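Local coordinates for crystal protein (Bacillus thuringiensis serovar dakota, PDB 2ZTB) that recognises cancer cells and, as an aerolysin-like beta-pore-forming toxin, probably kills them by perforating their membranes, at residues K130-G135 with A179-A183; F122-I128 with F140-I144; T113-T117 with T225-T229; N11-L16 with T118-F122. All blocks are in the same frame, centred on the assembly; numbering follows the deposited sequence.

In the fold
The chain is the proteolytically activated toxin, an elongated body of long antiparallel strands. Residues 113-128 run through contacts 3, 4 and 2 in turn: strand 96-116 pairs with strand 223-247, the following loop meets 11-16, and the chain enters hairpin 126-142. Contact 2 closes that hairpin's open end and contact 1 holds its turn on the main sheet, centres about 20 Å apart; contact 3 lies about 11 Å from contact 2, in the sheet beneath, and touches both. Contact 4 is farthest along, about 31 Å from contact 1 between centres, in the loop before helix 20-31. Contacts 3 and 4 fix the chain leading into this amphipathic hairpin, which in aerolysin-type toxins probably becomes the membrane-spanning barrel.

Contact 1. Residues K130-G135 with A179-A183; sequences KVFEIG and AKESA
Glu-181 sets CG opposite its own carbonyl carbon (chi1 -65°) and runs straight beyond it, which carries its carboxylate from strand 168-199 to the turn of hairpin 126-142, while Phe-132, with a similar first torsion (-72°), swings its ring back along the Glu-181 stem in the opposite direction. The carboxylate takes two successive backbone N-H groups of the turn, one on each oxygen. Ile-134 N reaches Glu-181 OE2 at 2.9 Å, on the syn side but somewhat out of the carboxylate plane; Gly-135 N reaches Glu-181 OE1 at 2.7 Å on its syn lone pair. Around this fork carbon packs on carbon. Phe-132 CD2 rests 3.6 Å from Glu-181 CB, and Lys-130 CG sits over one face of the same ring, offset toward its rim, on the way to a bond between its NZ and Asn-72. Beyond the fork Ile-134 CD1 meets Ala-179 CB at 3.7 Å. No backbone pairing joins 130-135 to 179-183; the turn is held by side-chain packing and by one side chain gripping its backbone. The turn's N-H groups probably help to stabilise a negative charge on Glu-181, whose buried carboxylate would have to let go of both if the hairpin lifted off the sheet.

Contact 2. Residues F122-I128 with F140-I144; sequences FTSKLSI and FSTTI
Ile-144 is the wedge of this contact: its CD1 presses on Phe-122 CB at 3.7 Å, near the start of the ring, while its CG1 lies against Leu-126 CB at 3.9 Å. The first torsion (chi1 -57°) swings CG1 opposite the carbonyl carbon and sends the branch into the hollow between these two residues, which Leu-226 of the sheet beneath also lines. Further along, Thr-142 lays CG2 near Leu-126 O, its OG1 being held by Glu-148. From there the two chains zip together as a two-stranded antiparallel hairpin, Leu-126 with Thr-142 and Ile-128 with Phe-140 forming hydrogen-bonded pairs, with Leu-126 N to Thr-142 O at 2.7 Å and almost straight. Leu-126, Ile-128, Phe-140 and Thr-142 present their side chains to the body of the toxin, fitting among Val-68, Val-112 and Val-230; Ser-127 and Ser-141 present theirs to the other face. This two-faced pattern is consistent with a hairpin that inserts into membranes, as in aerolysin relatives. On the serine face Lys-125 CB abuts Ser-141 OG at 3.3 Å, and its chain, bent at chi2 (-79°), folds across Thr-143 so that NZ makes a weak bond to OG1. Toward Phe-122 the chains part and waters bridge them: one donates to Phe-122 O and Ser-124 O and accepts from Ile-144 N at 2.8 Å, another joins Phe-122 O to Ile-144 O.

Contact 3. Residues T113-T117 with T225-T229; sequences TSSTT and TLRGT. With EDO (1,2-ethanediol), chain H.
Ser-114 and Gly-228 bring their CA atoms within 3.9 Å, unusually close for a non-hydrogen-bonded antiparallel pair. The closeness belongs to a ladder between strands 96-116 and 223-247, part of the long, curled antiparallel sheet of this aerolysin-type toxin. Gly-228, with its backbone almost fully stretched, has no side chain in the way, so its CA comes to 3.0 Å from Thr-113 O; on the other side of the pair Ser-114 CA meets Arg-227 O. Hydrogen-bonded pairs flank this pinch. Thr-113 and Thr-229 exchange two backbone bonds, as do Ser-115 and Arg-227, where each is 2.8 Å, N to O. A further bond, Thr-117 N to Thr-225 O, continues the ladder beyond the end of strand 96-116. Among the side chains, Thr-113 points CG2 at Thr-229 CB, while the two hydroxyls turn elsewhere, to Ser-147 and Asp-184. Arg-227 stretches from CG to NE and lets Thr-117 CG2 come up at the edge of its guanidinium. On the opposite face, Thr-116 holds CG2 opposite its carbonyl carbon, which turns the methyl toward Leu-226 CA, and OG1 makes a weak bond to O1 of an ethanediol probably picked up from the crystallisation liquor. At the end of the ladder a water accepts from Thr-225 N at 2.9 Å and hydrogen-bonds to Thr-117 OG1 at 2.7 Å.

Contact 4. Residues N11-L16 with T118-F122; sequences NELSAL and TGFKF
Lys-121 lies against the start of the 3-10 segment 11-15, meeting a new atom at almost every step. Its CB stands 3.8 Å from Glu-12 OE1, and CG lies beside Glu-12 CG as the two chains run past each other in opposite senses. CD then crosses the Asn-11 amide, 3.8 Å from OD1 with ND2 close behind. CE approaches Asn-11 O, and a bend at chi4 (64°) drops NZ onto that same oxygen at 2.7 Å, from above the carbonyl plane rather than on a lone pair. The backbone N of Lys-121 is spent on Glu-12 OE1 at 2.8 Å, on the anti side, tilted out of the carboxylate plane. At the other end of the turn, Ala-15 places CB squarely over the Phe-120 ring, 3.6 Å from the centroid and 4° off its normal, a CH-pi contact. Leu-16 adds CD1 at the ring's edge, 3.5 Å from CZ, crossing it at about a right angle. Thr-118 OG1 donates to Ala-15 O in the carbonyl plane, on a lone pair, at 2.7 Å, and a water links Thr-118 O to Ser-14 OG. This fastens the loop after strand 96-116 to the N-terminal segment. Glu-12 OE2 also bonds Met-9 N and forms a salt bridge with Lys-63, so its buried carboxylate is gripped at both oxygens and is probably kept ionised.

Contact 1. Residues K130-G135 with A179-A183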
loop_
_atom_site.group_PDB
_atom_site.type_symbol
_atom_site.label_atom_id
_atom_site.label_comp_id
_atom_site.label_asym_id
_atom_site.label_seq_id
_atom_site.Cartn_x
_atom_site.Cartn_y
_atom_site.Cartn_z
ATOM N N LYS A 130 -0.521 -1.438 11.126
ATOM C CA LYS A 130 -1.709 -2.192 11.506
ATOM C C LYS A 130 -1.358 -3.276 12.519
ATOM O O LYS A 130 -0.412 -4.041 12.316
ATOM C CB LYS A 130 -2.372 -2.792 10.254
ATOM C CG LYS A 130 -3.498 -3.788 10.505
ATOM C CD LYS A 130 -4.766 -3.112 10.976
ATOM C CE LYS A 130 -5.708 -4.135 11.594
ATOM N NZ LYS A 130 -7.061 -3.553 11.815
ATOM N N VAL A 131 -2.110 -3.333 13.616
ATOM C CA VAL A 131 -1.973 -4.443 14.570
ATOM C C VAL A 131 -2.995 -5.546 14.269
ATOM O O VAL A 131 -4.209 -5.348 14.389
ATOM C CB VAL A 131 -2.073 -3.999 16.059
ATOM C CG1 VAL A 131 -1.986 -5.213 16.987
ATOM C CG2 VAL A 131 -0.985 -2.972 16.410
ATOM N N PHE A 132 -2.483 -6.701 13.865
ATOM C CA PHE A 132 -3.317 -7.855 13.572
ATOM C C PHE A 132 -3.443 -8.756 14.806
ATOM O O PHE A 132 -2.469 -8.965 15.537
ATOM C CB PHE A 132 -2.726 -8.640 12.405
ATOM C CG PHE A 132 -2.868 -7.955 11.064
ATOM C CD1 PHE A 132 -1.738 -7.528 10.366
ATOM C CD2 PHE A 132 -4.124 -7.754 10.494
ATOM C CE1 PHE A 132 -1.846 -6.916 9.116
ATOM C CE2 PHE A 132 -4.251 -7.140 9.245
ATOM C CZ PHE A 132 -3.106 -6.720 8.550
ATOM N N GLU A 133 -4.645 -9.283 15.028
ATOM C CA GLU A 133 -4.917 -10.161 16.164
ATOM C C GLU A 133 -3.940 -11.333 16.245
ATOM O O GLU A 133 -3.314 -11.561 17.290
ATOM C CB GLU A 133 -6.354 -10.676 16.112
ATOM C CG GLU A 133 -6.671 -11.720 17.172
ATOM C CD GLU A 133 -8.099 -12.217 17.093
ATOM O OE1 GLU A 133 -8.983 -11.419 16.678
ATOM O OE2 GLU A 133 -8.334 -13.399 17.455
ATOM N N ILE A 134 -3.823 -12.065 15.142
ATOM C CA ILE A 134 -2.969 -13.244 15.064
ATOM C C ILE A 134 -1.525 -12.875 14.697
ATOM O O ILE A 134 -0.581 -13.249 15.403
ATOM C CB ILE A 134 -3.555 -14.317 14.081
ATOM C CG1 ILE A 134 -4.926 -14.797 14.584
ATOM C CG2 ILE A 134 -2.572 -15.491 13.881
ATOM C CD1 ILE A 134 -5.744 -15.574 13.581
ATOM N N GLY A 135 -1.362 -12.113 13.622
ATOM C CA GLY A 135 -0.040 -11.772 13.118
ATOM C C GLY A 135 0.757 -10.735 13.890
ATOM O O GLY A 135 1.979 -10.689 13.763
ATOM N N ALA A 179 -3.386 -18.157 8.857
ATOM C CA ALA A 179 -4.267 -16.993 8.870
ATOM C C ALA A 179 -3.818 -16.001 7.806
ATOM O O ALA A 179 -2.659 -15.562 7.812
ATOM C CB ALA A 179 -4.269 -16.325 10.239
ATOM N N LYS A 180 -4.724 -15.683 6.882
ATOM C CA LYS A 180 -4.549 -14.528 6.022
ATOM C C LYS A 180 -5.374 -13.403 6.633
ATOM O O LYS A 180 -6.615 -13.405 6.585
ATOM C CB LYS A 180 -4.972 -14.807 4.571
ATOM C CG LYS A 180 -4.917 -13.547 3.685
ATOM C CD LYS A 180 -6.026 -13.525 2.604
ATOM C CE LYS A 180 -6.363 -12.076 2.235
ATOM N NZ LYS A 180 -7.070 -11.934 0.914
ATOM N N GLU A 181 -4.672 -12.463 7.245
ATOM C CA GLU A 181 -5.320 -11.313 7.857
ATOM C C GLU A 181 -5.092 -10.094 6.983
ATOM O O GLU A 181 -4.024 -9.940 6.372
ATOM C CB GLU A 181 -4.777 -11.066 9.254
ATOM C CG GLU A 181 -5.071 -12.186 10.251
ATOM C CD GLU A 181 -4.401 -11.928 11.572
ATOM O OE1 GLU A 181 -3.158 -11.975 11.610
ATOM O OE2 GLU A 181 -5.110 -11.646 12.566
ATOM N N SER A 182 -6.103 -9.240 6.900
ATOM C CA SER A 182 -5.946 -8.016 6.127
ATOM C C SER A 182 -6.863 -6.885 6.549
ATOM O O SER A 182 -7.884 -7.093 7.194
ATOM C CB SER A 182 -6.080 -8.285 4.621
ATOM O OG SER A 182 -7.387 -8.714 4.324
ATOM N N ALA A 183 -6.455 -5.680 6.168
ATOM C CA ALA A 183 -7.254 -4.493 6.330
ATOM C C ALA A 183 -7.109 -3.648 5.082
ATOM O O ALA A 183 -5.998 -3.438 4.592
ATOM C CB ALA A 183 -6.803 -3.713 7.564
#

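Contact 2. Residues F122-I128 with F140-I144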
loop_
_atom_site.group_PDB
_atom_site.type_symbol
_atom_site.label_atom_id
_atom_site.label_comp_id
_atom_site.label_asym_id
_atom_site.label_seq_id
_atom_site.Cartn_x
_atom_site.Cartn_y
_atom_site.Cartn_z
ATOM N N PHE A 122 2.871 10.755 -6.005
ATOM C CA PHE A 122 3.531 11.115 -4.750
ATOM C C PHE A 122 4.910 10.517 -4.612
ATOM O O PHE A 122 5.131 9.348 -4.931
ATOM C CB PHE A 122 2.689 10.704 -3.558
ATOM C CG PHE A 122 1.460 11.542 -3.375
ATOM C CD1 PHE A 122 0.254 11.153 -3.930
ATOM C CD2 PHE A 122 1.512 12.721 -2.633
ATOM C CE1 PHE A 122 -0.887 11.916 -3.747
ATOM C CE2 PHE A 122 0.375 13.496 -2.450
ATOM C CZ PHE A 122 -0.828 13.094 -3.017
ATOM N N THR A 123 5.819 11.350 -4.116
ATOM C CA THR A 123 7.222 11.035 -3.925
ATOM C C THR A 123 7.484 10.601 -2.480
ATOM O O THR A 123 8.313 9.721 -2.232
ATOM C CB THR A 123 8.088 12.269 -4.315
ATOM O OG1 THR A 123 8.330 12.241 -5.726
ATOM C CG2 THR A 123 9.426 12.313 -3.582
ATOM N N SER A 124 6.765 11.203 -1.534
ATOM C CA SER A 124 6.989 10.887 -0.121
ATOM C C SER A 124 6.370 9.569 0.307
ATOM O O SER A 124 5.252 9.236 -0.072
ATOM C CB SER A 124 6.570 12.030 0.815
ATOM O OG SER A 124 5.619 12.898 0.241
ATOM N N LYS A 125 7.123 8.818 1.097
ATOM C CA LYS A 125 6.686 7.507 1.549
ATOM C C LYS A 125 5.452 7.642 2.429
ATOM O O LYS A 125 5.300 8.622 3.159
ATOM C CB LYS A 125 7.810 6.811 2.306
ATOM C CG LYS A 125 9.108 6.661 1.520
ATOM C CD LYS A 125 9.071 5.514 0.516
ATOM C CE LYS A 125 10.428 5.388 -0.161
ATOM N NZ LYS A 125 10.668 4.038 -0.732
ATOM N N LEU A 126 4.564 6.662 2.335
ATOM C CA LEU A 126 3.379 6.620 3.167
ATOM C C LEU A 126 3.598 5.631 4.321
ATOM O O LEU A 126 4.025 4.490 4.104
ATOM C CB LEU A 126 2.176 6.212 2.322
ATOM C CG LEU A 126 0.831 6.006 3.017
ATOM C CD1 LEU A 126 0.230 7.334 3.405
ATOM C CD2 LEU A 126 -0.121 5.211 2.121
ATOM N N SER A 127 3.311 6.074 5.539
ATOM C CA SER A 127 3.409 5.212 6.710
ATOM C C SER A 127 2.119 4.426 6.919
ATOM O O SER A 127 1.028 5.005 7.040
ATOM C CB SER A 127 3.770 6.014 7.954
ATOM O OG SER A 127 5.041 6.622 7.800
ATOM N N ILE A 128 2.269 3.103 6.924
ATOM C CA ILE A 128 1.171 2.173 7.150
ATOM C C ILE A 128 1.514 1.309 8.374
ATOM O O ILE A 128 2.574 0.670 8.437
ATOM C CB ILE A 128 0.864 1.302 5.872
ATOM C CG1 ILE A 128 0.338 2.177 4.715
ATOM C CG2 ILE A 128 -0.115 0.169 6.172
ATOM C CD1 ILE A 128 -0.970 2.958 5.029
ATOM N N PHE A 140 4.956 -0.294 7.553
ATOM C CA PHE A 140 5.564 -0.065 6.250
ATOM C C PHE A 140 5.772 1.437 6.019
ATOM O O PHE A 140 4.954 2.264 6.436
ATOM C CB PHE A 140 4.657 -0.600 5.134
ATOM C CG PHE A 140 4.616 -2.114 5.017
ATOM C CD1 PHE A 140 3.569 -2.838 5.566
ATOM C CD2 PHE A 140 5.604 -2.802 4.317
ATOM C CE1 PHE A 140 3.537 -4.221 5.458
ATOM C CE2 PHE A 140 5.568 -4.176 4.190
ATOM C CZ PHE A 140 4.537 -4.887 4.761
ATOM N N SER A 141 6.876 1.779 5.364
ATOM C CA SER A 141 7.071 3.112 4.782
ATOM C C SER A 141 7.105 2.898 3.263
ATOM O O SER A 141 8.098 2.406 2.711
ATOM C CB SER A 141 8.364 3.755 5.304
ATOM O OG SER A 141 8.337 5.168 5.127
ATOM N N THR A 142 6.002 3.222 2.592
ATOM C CA THR A 142 5.804 2.728 1.233
ATOM C C THR A 142 5.543 3.810 0.183
ATOM O O THR A 142 4.867 4.807 0.459
ATOM C CB THR A 142 4.715 1.623 1.207
ATOM O OG1 THR A 142 4.802 0.885 -0.014
ATOM C CG2 THR A 142 3.318 2.203 1.376
ATOM N N THR A 143 6.085 3.611 -1.018
ATOM C CA THR A 143 5.769 4.464 -2.158
ATOM C C THR A 143 4.350 4.153 -2.638
ATOM O O THR A 143 4.023 3.009 -2.968
ATOM C CB THR A 143 6.774 4.281 -3.317
ATOM O OG1 THR A 143 8.096 4.560 -2.856
ATOM C CG2 THR A 143 6.446 5.217 -4.491
ATOM N N ILE A 144 3.512 5.180 -2.652
ATOM C CA ILE A 144 2.137 5.067 -3.116
ATOM C C ILE A 144 2.107 4.560 -4.557
ATOM O O ILE A 144 2.855 5.053 -5.413
ATOM C CB ILE A 144 1.400 6.407 -2.969
ATOM C CG1 ILE A 144 1.450 6.852 -1.496
ATOM C CG2 ILE A 144 -0.033 6.304 -3.480
ATOM C CD1 ILE A 144 0.983 8.314 -1.241
HETATM O O HOH W 1 4.706 7.745 -2.393
HETATM O O HOH W 2 3.477 7.549 -6.160
HETATM O O HOH W 3 8.926 7.475 -3.203
HETATM O O HOH W 4 9.794 1.256 0.952
HETATM O O HOH W 5 6.841 7.153 5.780
#

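Contact 3. Residues T113-T117 with T225-T229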
loop_
_atom_site.group_PDB
_atom_site.type_symbol
_atom_site.label_atom_id
_atom_site.label_comp_id
_atom_site.label_asym_id
_atom_site.label_seq_id
_atom_site.Cartn_x
_atom_site.Cartn_y
_atom_site.Cartn_z
ATOM N N THR A 113 0.071 -2.802 -0.289
ATOM C CA THR A 113 -0.207 -2.336 -1.657
ATOM C C THR A 113 -1.038 -1.049 -1.554
ATOM O O THR A 113 -1.846 -0.880 -0.631
ATOM C CB THR A 113 -0.883 -3.438 -2.534
ATOM O OG1 THR A 113 -0.854 -3.069 -3.921
ATOM C CG2 THR A 113 -2.319 -3.724 -2.097
ATOM N N SER A 114 -0.804 -0.120 -2.472
ATOM C CA SER A 114 -1.548 1.147 -2.475
ATOM C C SER A 114 -1.660 1.668 -3.876
ATOM O O SER A 114 -0.945 1.233 -4.763
ATOM C CB SER A 114 -0.922 2.226 -1.581
ATOM O OG SER A 114 0.440 2.441 -1.891
ATOM N N SER A 115 -2.585 2.604 -4.051
ATOM C CA SER A 115 -2.828 3.233 -5.324
ATOM C C SER A 115 -3.673 4.479 -5.064
ATOM O O SER A 115 -4.097 4.744 -3.929
ATOM C CB SER A 115 -3.565 2.272 -6.247
ATOM O OG SER A 115 -4.811 1.932 -5.662
ATOM N N THR A 116 -3.899 5.249 -6.117
ATOM C CA THR A 116 -4.879 6.331 -6.075
ATOM C C THR A 116 -5.812 6.078 -7.230
ATOM O O THR A 116 -5.449 5.399 -8.196
ATOM C CB THR A 116 -4.257 7.745 -6.154
ATOM O OG1 THR A 116 -3.640 7.914 -7.431
ATOM C CG2 THR A 116 -3.226 7.967 -5.030
ATOM N N THR A 117 -7.036 6.563 -7.102
ATOM C CA THR A 117 -8.063 6.273 -8.088
ATOM C C THR A 117 -7.783 6.898 -9.462
ATOM O O THR A 117 -8.332 6.439 -10.450
ATOM C CB THR A 117 -9.468 6.679 -7.560
ATOM O OG1 THR A 117 -9.451 8.047 -7.103
ATOM C CG2 THR A 117 -9.884 5.736 -6.411
ATOM N N THR A 225 -8.522 10.124 -4.169
ATOM C CA THR A 225 -8.569 9.091 -3.129
ATOM C C THR A 225 -7.369 8.148 -3.206
ATOM O O THR A 225 -7.006 7.660 -4.275
ATOM C CB THR A 225 -9.882 8.269 -3.212
ATOM O OG1 THR A 225 -11.000 9.158 -3.273
ATOM C CG2 THR A 225 -10.053 7.346 -1.998
ATOM N N LEU A 226 -6.756 7.915 -2.052
ATOM C CA LEU A 226 -5.741 6.887 -1.902
ATOM C C LEU A 226 -6.434 5.632 -1.381
ATOM O O LEU A 226 -7.361 5.724 -0.592
ATOM C CB LEU A 226 -4.631 7.357 -0.962
ATOM C CG LEU A 226 -3.488 6.379 -0.619
ATOM C CD1 LEU A 226 -2.196 7.161 -0.460
ATOM C CD2 LEU A 226 -3.781 5.615 0.650
ATOM N N ARG A 227 -6.018 4.468 -1.871
ATOM C CA ARG A 227 -6.539 3.180 -1.404
ATOM C C ARG A 227 -5.420 2.169 -1.318
ATOM O O ARG A 227 -4.380 2.313 -1.958
ATOM C CB ARG A 227 -7.635 2.635 -2.328
ATOM C CG ARG A 227 -8.887 3.483 -2.325
ATOM C CD ARG A 227 -10.023 2.850 -3.072
ATOM N NE ARG A 227 -11.182 3.744 -3.067
ATOM C CZ ARG A 227 -12.202 3.661 -2.208
ATOM N NH1 ARG A 227 -12.227 2.705 -1.273
ATOM N NH2 ARG A 227 -13.209 4.533 -2.292
ATOM N N GLY A 228 -5.632 1.146 -0.510
ATOM C CA GLY A 228 -4.692 0.049 -0.461
ATOM C C GLY A 228 -5.163 -1.011 0.489
ATOM O O GLY A 228 -6.276 -0.935 1.013
ATOM N N THR A 229 -4.295 -1.999 0.688
ATOM C CA THR A 229 -4.525 -3.128 1.576
ATOM C C THR A 229 -3.229 -3.495 2.290
ATOM O O THR A 229 -2.142 -3.452 1.714
ATOM C CB THR A 229 -5.049 -4.351 0.794
ATOM O OG1 THR A 229 -6.184 -3.957 0.020
ATOM C CG2 THR A 229 -5.469 -5.496 1.752
HETATM C C1 EDO H . -1.648 4.886 -8.531
HETATM O O1 EDO H . -0.819 5.972 -8.052
HETATM C C2 EDO H . -2.375 5.192 -9.858
HETATM O O2 EDO H . -1.656 4.955 -11.107
HETATM O O HOH W 6 -4.666 -0.355 -4.125
HETATM O O HOH W 7 -7.569 9.921 -6.933
#

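Contact 4. Residues N11-L16 with T118-F122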
loop_
_atom_site.group_PDB
_atom_site.type_symbol
_atom_site.label_atom_id
_atom_site.label_comp_id
_atom_site.label_asym_id
_atom_site.label_seq_id
_atom_site.Cartn_x
_atom_site.Cartn_y
_atom_site.Cartn_z
ATOM N N ASN A 11 2.281 17.041 -14.874
ATOM C CA ASN A 11 2.055 15.683 -15.367
ATOM C C ASN A 11 1.079 14.882 -14.509
ATOM O O ASN A 11 0.819 13.712 -14.772
ATOM C CB ASN A 11 3.379 14.932 -15.646
ATOM C CG ASN A 11 4.167 14.529 -14.369
ATOM O OD1 ASN A 11 5.122 13.761 -14.470
ATOM N ND2 ASN A 11 3.779 15.028 -13.201
ATOM N N GLU A 12 0.524 15.549 -13.503
ATOM C CA GLU A 12 -0.470 14.980 -12.588
ATOM C C GLU A 12 -1.848 15.618 -12.743
ATOM O O GLU A 12 -2.776 15.244 -12.028
ATOM C CB GLU A 12 -0.069 15.266 -11.148
ATOM C CG GLU A 12 1.080 14.490 -10.643
ATOM C CD GLU A 12 1.349 14.839 -9.204
ATOM O OE1 GLU A 12 1.011 13.999 -8.348
ATOM O OE2 GLU A 12 1.851 15.957 -8.940
ATOM N N LEU A 13 -1.969 16.607 -13.626
ATOM C CA LEU A 13 -3.247 17.289 -13.870
ATOM C C LEU A 13 -4.370 16.333 -14.260
ATOM O O LEU A 13 -5.509 16.518 -13.848
ATOM C CB LEU A 13 -3.062 18.414 -14.891
ATOM C CG LEU A 13 -2.955 19.826 -14.267
ATOM C CD1 LEU A 13 -2.136 19.914 -12.979
ATOM C CD2 LEU A 13 -2.530 20.899 -15.276
ATOM N N SER A 14 -4.032 15.287 -15.012
ATOM C CA SER A 14 -4.969 14.203 -15.338
ATOM C C SER A 14 -5.551 13.521 -14.104
ATOM O O SER A 14 -6.670 12.995 -14.154
ATOM C CB SER A 14 -4.290 13.168 -16.222
ATOM O OG SER A 14 -3.190 12.592 -15.537
ATOM N N ALA A 15 -4.794 13.550 -13.000
ATOM C CA ALA A 15 -5.237 13.015 -11.711
ATOM C C ALA A 15 -6.348 13.862 -11.108
ATOM O O ALA A 15 -7.106 13.388 -10.270
ATOM C CB ALA A 15 -4.041 12.870 -10.711
ATOM N N LEU A 16 -6.422 15.128 -11.521
ATOM C CA LEU A 16 -7.537 16.019 -11.187
ATOM C C LEU A 16 -8.487 16.167 -12.397
ATOM O O LEU A 16 -9.183 17.196 -12.564
ATOM C CB LEU A 16 -7.013 17.380 -10.749
ATOM C CG LEU A 16 -6.293 17.611 -9.393
ATOM C CD1 LEU A 16 -6.881 16.787 -8.252
ATOM C CD2 LEU A 16 -4.805 17.400 -9.501
ATOM N N THR A 118 -6.920 7.917 -9.522
ATOM C CA THR A 118 -6.704 8.692 -10.759
ATOM C C THR A 118 -5.228 8.892 -11.168
ATOM O O THR A 118 -4.930 9.551 -12.178
ATOM C CB THR A 118 -7.386 10.092 -10.666
ATOM O OG1 THR A 118 -6.894 10.765 -9.513
ATOM C CG2 THR A 118 -8.905 9.988 -10.573
ATOM N N GLY A 119 -4.308 8.375 -10.353
ATOM C CA GLY A 119 -2.887 8.319 -10.714
ATOM C C GLY A 119 -2.027 9.500 -10.310
ATOM O O GLY A 119 -1.208 9.971 -11.090
ATOM N N PHE A 120 -2.233 9.994 -9.103
ATOM C CA PHE A 120 -1.310 10.927 -8.493
ATOM C C PHE A 120 0.096 10.344 -8.424
ATOM O O PHE A 120 0.268 9.121 -8.397
ATOM C CB PHE A 120 -1.791 11.308 -7.094
ATOM C CG PHE A 120 -2.985 12.219 -7.096
ATOM C CD1 PHE A 120 -4.270 11.697 -7.004
ATOM C CD2 PHE A 120 -2.820 13.598 -7.220
ATOM C CE1 PHE A 120 -5.386 12.551 -7.015
ATOM C CE2 PHE A 120 -3.925 14.461 -7.238
ATOM C CZ PHE A 120 -5.208 13.938 -7.126
ATOM N N LYS A 121 1.096 11.218 -8.436
ATOM C CA LYS A 121 2.489 10.780 -8.397
ATOM C C LYS A 121 3.163 11.345 -7.154
ATOM O O LYS A 121 3.903 12.308 -7.232
ATOM C CB LYS A 121 3.232 11.218 -9.671
ATOM C CG LYS A 121 2.558 10.795 -10.974
ATOM C CD LYS A 121 3.369 11.208 -12.196
ATOM C CE LYS A 121 2.737 10.693 -13.476
ATOM N NZ LYS A 121 1.393 11.321 -13.691
ATOM N N PHE A 122 2.871 10.755 -6.005
ATOM C CA PHE A 122 3.531 11.115 -4.750
ATOM C C PHE A 122 4.910 10.517 -4.612
ATOM O O PHE A 122 5.131 9.348 -4.931
ATOM C CB PHE A 122 2.689 10.704 -3.558
ATOM C CG PHE A 122 1.460 11.542 -3.375
ATOM C CD1 PHE A 122 0.254 11.153 -3.930
ATOM C CD2 PHE A 122 1.512 12.721 -2.633
ATOM C CE1 PHE A 122 -0.887 11.916 -3.747
ATOM C CE2 PHE A 122 0.375 13.496 -2.450
ATOM C CZ PHE A 122 -0.828 13.094 -3.017
HETATM O O HOH W 8 -3.218 10.484 -13.989
#